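Long-range contacts in 5-ketofructose reductase (Gluconobacter sp., PDB 7COK), which reduces 5-ketofructose, probably with a nicotinamide cofactor, and belongs to a novel class within the shikimate dehydrogenase family: residues 12-18 / 40-46; 111-115 / 250-254. All blocks are in the same frame, centred on the assembly; numbering follows the deposited sequence.

From the N terminus the chain runs through strand 9-15, helix 23-34 and strand 38-44, and interaction 1 closes that short loop by laying residues 40-46 beside residues 12-18. The chain then completes the mixed sheet of the substrate-binding domain and enters helix 110-117. From there it builds the parallel, Rossmann-type sheet before returning in helix 248-264, whose residues 250-254 meet 111-115 in interaction 2. The two loops follow one another, neither nested nor crossed, and the contacts do not touch, their centres lying about 22 Å apart. Interaction 1 pairs neighbouring strands within one domain, whereas interaction 2 brings together the helices that precede and follow the parallel sheet.

Interaction 1. Residues 12-18 / 40-46; sequences GSFSTPC and YINCDVK
Strands 12-15 and 40-44 run side by side at 11°, joined by a parallel ladder: Ser13 N gives to Ile41 O (2.9 Å), Cys43 N to Ser13 O, and Val45 N to Ser15 O, with a weaker bond from Ser15 N to Cys43 O. Thr16 OG1 donates to Asp44 OD1 (2.7 Å), and Lys46 NZ forms a salt bridge with the same oxygen (2.8 Å) from the opposite face of the carboxylate. Asp44 OD2 takes a weak bond from Cys18 N, so an aspartate here holds the turn through both oxygens. Asn42 ND2, with CG anti to the backbone N (chi1 -174°), reaches Cys18 O at 2.9 Å. A water accepts from Ser13 OG and Ser15 OG and donates to Asn42 OD1 and Cys43 O, tying two serine hydroxyls to an amide and a backbone carbonyl. Among the apolar contacts, Gly12 CA sits over the centre of the Tyr40 ring (3.8 Å), a CH-pi contact; a CB on Gly12 would run into Ile41 O. On the sheet face that carries Phe14 and Cys43, Phe14 CD1 packs on Val45 CG2 (3.6 Å). The two strands and helix 23-34 between them form a beta-alpha-beta unit of the shikimate dehydrogenase substrate-binding fold.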
loop_
_atom_site.group_PDB
_atom_site.type_symbol
_atom_site.label_atom_id
_atom_site.label_comp_id
_atom_site.label_asym_id
_atom_site.label_seq_id
_atom_site.Cartn_x
_atom_site.Cartn_y
_atom_site.Cartn_z
ATOM N N GLY A 12 2.606 4.923 4.622
ATOM C CA GLY A 12 3.274 5.227 3.367
ATOM C C GLY A 12 3.581 6.693 3.236
ATOM O O GLY A 12 3.728 7.383 4.248
ATOM N N SER A 13 3.634 7.156 1.987
ATOM C CA SER A 13 4.077 8.514 1.680
ATOM C C SER A 13 3.382 9.086 0.463
ATOM O O SER A 13 3.073 8.357 -0.477
ATOM C CB SER A 13 5.593 8.499 1.447
ATOM O OG SER A 13 6.090 9.729 0.937
ATOM N N PHE A 14 3.125 10.399 0.512
ATOM C CA PHE A 14 2.606 11.139 -0.634
ATOM C C PHE A 14 3.648 12.193 -0.984
ATOM O O PHE A 14 4.069 12.991 -0.138
ATOM C CB PHE A 14 1.287 11.831 -0.288
ATOM C CG PHE A 14 0.221 10.918 0.234
ATOM C CD1 PHE A 14 0.068 9.589 -0.249
ATOM C CD2 PHE A 14 -0.703 11.393 1.184
ATOM C CE1 PHE A 14 -0.950 8.770 0.239
ATOM C CE2 PHE A 14 -1.719 10.559 1.670
ATOM C CZ PHE A 14 -1.849 9.262 1.206
ATOM N N SER A 15 4.093 12.180 -2.237
ATOM C CA SER A 15 5.071 13.155 -2.718
ATOM C C SER A 15 5.120 13.051 -4.232
ATOM O O SER A 15 4.627 12.083 -4.800
ATOM C CB SER A 15 6.461 12.879 -2.127
ATOM O OG SER A 15 7.029 11.710 -2.662
ATOM N N THR A 16 5.713 14.048 -4.875
ATOM C CA THR A 16 6.072 13.921 -6.283
ATOM C C THR A 16 7.287 14.789 -6.597
ATOM O O THR A 16 7.302 15.966 -6.206
ATOM C CB THR A 16 4.886 14.202 -7.260
ATOM O OG1 THR A 16 5.266 13.817 -8.583
ATOM C CG2 THR A 16 4.415 15.656 -7.279
ATOM N N PRO A 17 8.313 14.234 -7.259
ATOM C CA PRO A 17 8.454 12.810 -7.613
ATOM C C PRO A 17 8.831 11.967 -6.389
ATOM O O PRO A 17 9.306 12.506 -5.400
ATOM C CB PRO A 17 9.612 12.829 -8.620
ATOM C CG PRO A 17 10.425 14.022 -8.234
ATOM C CD PRO A 17 9.432 15.049 -7.780
ATOM N N CYS A 18 8.575 10.665 -6.445
ATOM C CA CYS A 18 8.887 9.793 -5.308
ATOM C C CYS A 18 9.877 8.662 -5.572
ATOM O O CYS A 18 10.256 7.947 -4.631
ATOM C CB CYS A 18 7.598 9.218 -4.707
ATOM S SG CYS A 18 6.843 7.921 -5.682
ATOM N N TYR A 40 5.036 0.039 4.009
ATOM C CA TYR A 40 5.155 1.454 3.698
ATOM C C TYR A 40 4.956 1.583 2.205
ATOM O O TYR A 40 5.768 1.081 1.412
ATOM C CB TYR A 40 6.545 1.921 4.086
ATOM C CG TYR A 40 6.754 3.432 4.023
ATOM C CD1 TYR A 40 7.067 4.065 2.814
ATOM C CD2 TYR A 40 6.675 4.213 5.167
ATOM C CE1 TYR A 40 7.298 5.437 2.761
ATOM C CE2 TYR A 40 6.897 5.585 5.109
ATOM C CZ TYR A 40 7.221 6.180 3.903
ATOM O OH TYR A 40 7.457 7.558 3.852
ATOM N N ILE A 41 3.898 2.304 1.819
ATOM C CA ILE A 41 3.512 2.462 0.432
ATOM C C ILE A 41 3.926 3.843 -0.104
ATOM O O ILE A 41 3.333 4.865 0.257
ATOM C CB ILE A 41 1.980 2.221 0.243
ATOM C CG1 ILE A 41 1.500 0.910 0.935
ATOM C CG2 ILE A 41 1.605 2.276 -1.226
ATOM C CD1 ILE A 41 2.275 -0.354 0.622
ATOM N N ASN A 42 4.938 3.852 -0.975
ATOM C CA ASN A 42 5.500 5.080 -1.535
ATOM C C ASN A 42 4.715 5.482 -2.782
ATOM O O ASN A 42 4.812 4.839 -3.842
ATOM C CB ASN A 42 6.970 4.820 -1.884
ATOM C CG ASN A 42 7.707 6.074 -2.339
ATOM O OD1 ASN A 42 7.392 7.170 -1.915
ATOM N ND2 ASN A 42 8.732 5.893 -3.175
ATOM N N CYS A 43 3.895 6.522 -2.640
ATOM C CA CYS A 43 2.957 6.943 -3.700
ATOM C C CYS A 43 3.367 8.243 -4.359
ATOM O O CYS A 43 3.772 9.183 -3.690
ATOM C CB CYS A 43 1.565 7.151 -3.120
ATOM S SG CYS A 43 0.860 5.709 -2.294
ATOM N N ASP A 44 3.223 8.281 -5.684
ATOM C CA ASP A 44 3.470 9.499 -6.393
ATOM C C ASP A 44 2.146 10.228 -6.541
ATOM O O ASP A 44 1.291 9.839 -7.336
ATOM C CB ASP A 44 4.127 9.228 -7.735
ATOM C CG ASP A 44 4.852 10.416 -8.255
ATOM O OD1 ASP A 44 4.170 11.382 -8.635
ATOM O OD2 ASP A 44 6.094 10.407 -8.267
ATOM N N VAL A 45 1.986 11.281 -5.747
ATOM C CA VAL A 45 0.711 11.982 -5.644
ATOM C C VAL A 45 0.931 13.406 -6.139
ATOM O O VAL A 45 1.784 14.126 -5.621
ATOM C CB VAL A 45 0.202 12.006 -4.176
ATOM C CG1 VAL A 45 -1.038 12.856 -4.048
ATOM C CG2 VAL A 45 -0.095 10.602 -3.661
ATOM N N LYS A 46 0.162 13.806 -7.150
ATOM C CA LYS A 46 0.275 15.157 -7.699
ATOM C C LYS A 46 -0.456 16.165 -6.788
ATOM O O LYS A 46 -1.298 15.793 -5.955
ATOM C CB LYS A 46 -0.245 15.198 -9.148
ATOM C CG LYS A 46 0.410 14.184 -10.102
ATOM C CD LYS A 46 1.938 14.202 -10.028
ATOM C CE LYS A 46 2.603 13.209 -10.980
ATOM N NZ LYS A 46 2.379 11.751 -10.699
HETATM O O HOH W 1 5.732 9.409 -1.791
#

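Interaction 2. Residues 111-115 / 250-254; sequences GFLAS and GMLVN
The Phe112 ring receives Met251 at its edge: CE lies near the ring plane, 3.8 Å from Phe112 CD1, and SD stands 5.4 Å from the ring centroid, 86° off its normal, a Met-aromatic contact. The two side chains run alongside, pointing the same way, and Met251 SD also rests on Phe112 CB (3.7 Å). Met251 CG turns anti to its own carbonyl carbon (chi1 -64°), and the chain beyond is extended, a slim, flexible shape that suits the groove between Phe112 and Ser115. An alanine at Met251 would remove CG, SD and CE, which would probably leave a gap beside Phe112 and deprive the ring edge of its sulfur contact. Where the helices come closest, Gly111 CA approaches Met251 O at 3.4 Å in a CA-H...O contact, and a CB on Gly111 would collide with that oxygen. Polar contact is slight: Asn254 ND2 gives a weak hydrogen bond to Ser115 OG (2.9 Å), while the amide also lies against Ala114 CB. The axes cross at 110°, 7.7 Å apart. Phe112 packs further on Ile139 and Leu143 of helix 134-145, and both Phe112 and Met251 touch Ala223 of strand 221-224, setting the crossing against the parallel sheet.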
loop_
_atom_site.group_PDB
_atom_site.type_symbol
_atom_site.label_atom_id
_atom_site.label_comp_id
_atom_site.label_asym_id
_atom_site.label_seq_id
_atom_site.Cartn_x
_atom_site.Cartn_y
_atom_site.Cartn_z
ATOM N N GLY A 111 14.691 14.618 14.050
ATOM C CA GLY A 111 15.782 13.658 13.819
ATOM C C GLY A 111 17.076 14.244 14.347
ATOM O O GLY A 111 17.828 13.580 15.043
ATOM N N PHE A 112 17.314 15.508 14.032
ATOM C CA PHE A 112 18.495 16.208 14.515
ATOM C C PHE A 112 18.498 16.293 16.045
ATOM O O PHE A 112 19.524 16.005 16.672
ATOM C CB PHE A 112 18.598 17.627 13.914
ATOM C CG PHE A 112 19.480 18.525 14.718
ATOM C CD1 PHE A 112 20.872 18.378 14.659
ATOM C CD2 PHE A 112 18.933 19.436 15.630
ATOM C CE1 PHE A 112 21.706 19.176 15.444
ATOM C CE2 PHE A 112 19.750 20.212 16.431
ATOM C CZ PHE A 112 21.131 20.083 16.349
ATOM N N LEU A 113 17.379 16.712 16.633
ATOM C CA LEU A 113 17.257 16.803 18.074
ATOM C C LEU A 113 17.530 15.477 18.775
ATOM O O LEU A 113 18.263 15.455 19.762
ATOM C CB LEU A 113 15.930 17.441 18.474
ATOM C CG LEU A 113 15.802 17.979 19.883
ATOM C CD1 LEU A 113 16.670 19.229 20.050
ATOM C CD2 LEU A 113 14.355 18.302 20.245
ATOM N N ALA A 114 17.004 14.368 18.244
ATOM C CA ALA A 114 17.315 13.051 18.812
ATOM C C ALA A 114 18.804 12.736 18.701
ATOM O O ALA A 114 19.412 12.272 19.662
ATOM C CB ALA A 114 16.488 11.966 18.148
ATOM N N SER A 115 19.417 12.999 17.549
ATOM C CA SER A 115 20.870 12.821 17.427
ATOM C C SER A 115 21.633 13.672 18.454
ATOM O O SER A 115 22.563 13.183 19.113
ATOM C CB SER A 115 21.336 13.170 16.019
ATOM O OG SER A 115 20.896 12.186 15.064
ATOM N N GLY A 250 22.220 9.384 10.325
ATOM C CA GLY A 250 21.651 9.106 11.642
ATOM C C GLY A 250 20.383 9.917 11.902
ATOM O O GLY A 250 19.442 9.464 12.557
ATOM N N MET A 251 20.368 11.153 11.414
ATOM C CA MET A 251 19.210 12.027 11.639
ATOM C C MET A 251 17.988 11.537 10.866
ATOM O O MET A 251 16.864 11.526 11.390
ATOM C CB MET A 251 19.539 13.463 11.239
ATOM C CG MET A 251 20.610 14.122 12.059
ATOM S SD MET A 251 20.809 15.820 11.484
ATOM C CE MET A 251 22.491 16.146 12.024
ATOM N N LEU A 252 18.204 11.128 9.621
ATOM C CA LEU A 252 17.145 10.510 8.837
ATOM C C LEU A 252 16.611 9.245 9.511
ATOM O O LEU A 252 15.398 9.041 9.577
ATOM C CB LEU A 252 17.666 10.180 7.444
ATOM C CG LEU A 252 17.460 11.123 6.271
ATOM C CD1 LEU A 252 17.890 10.369 5.025
ATOM C CD2 LEU A 252 16.021 11.605 6.146
ATOM N N VAL A 253 17.506 8.405 10.023
ATOM C CA VAL A 253 17.080 7.219 10.749
ATOM C C VAL A 253 16.217 7.602 11.945
ATOM O O VAL A 253 15.126 7.047 12.136
ATOM C CB VAL A 253 18.293 6.357 11.138
ATOM C CG1 VAL A 253 17.892 5.232 12.087
ATOM C CG2 VAL A 253 18.926 5.778 9.884
ATOM N N ASN A 254 16.682 8.576 12.720
ATOM C CA ASN A 254 15.905 9.046 13.874
ATOM C C ASN A 254 14.535 9.566 13.506
ATOM O O ASN A 254 13.578 9.360 14.243
ATOM C CB ASN A 254 16.675 10.085 14.691
ATOM C CG ASN A 254 17.801 9.467 15.491
ATOM O OD1 ASN A 254 17.702 8.307 15.918
ATOM N ND2 ASN A 254 18.868 10.230 15.722
#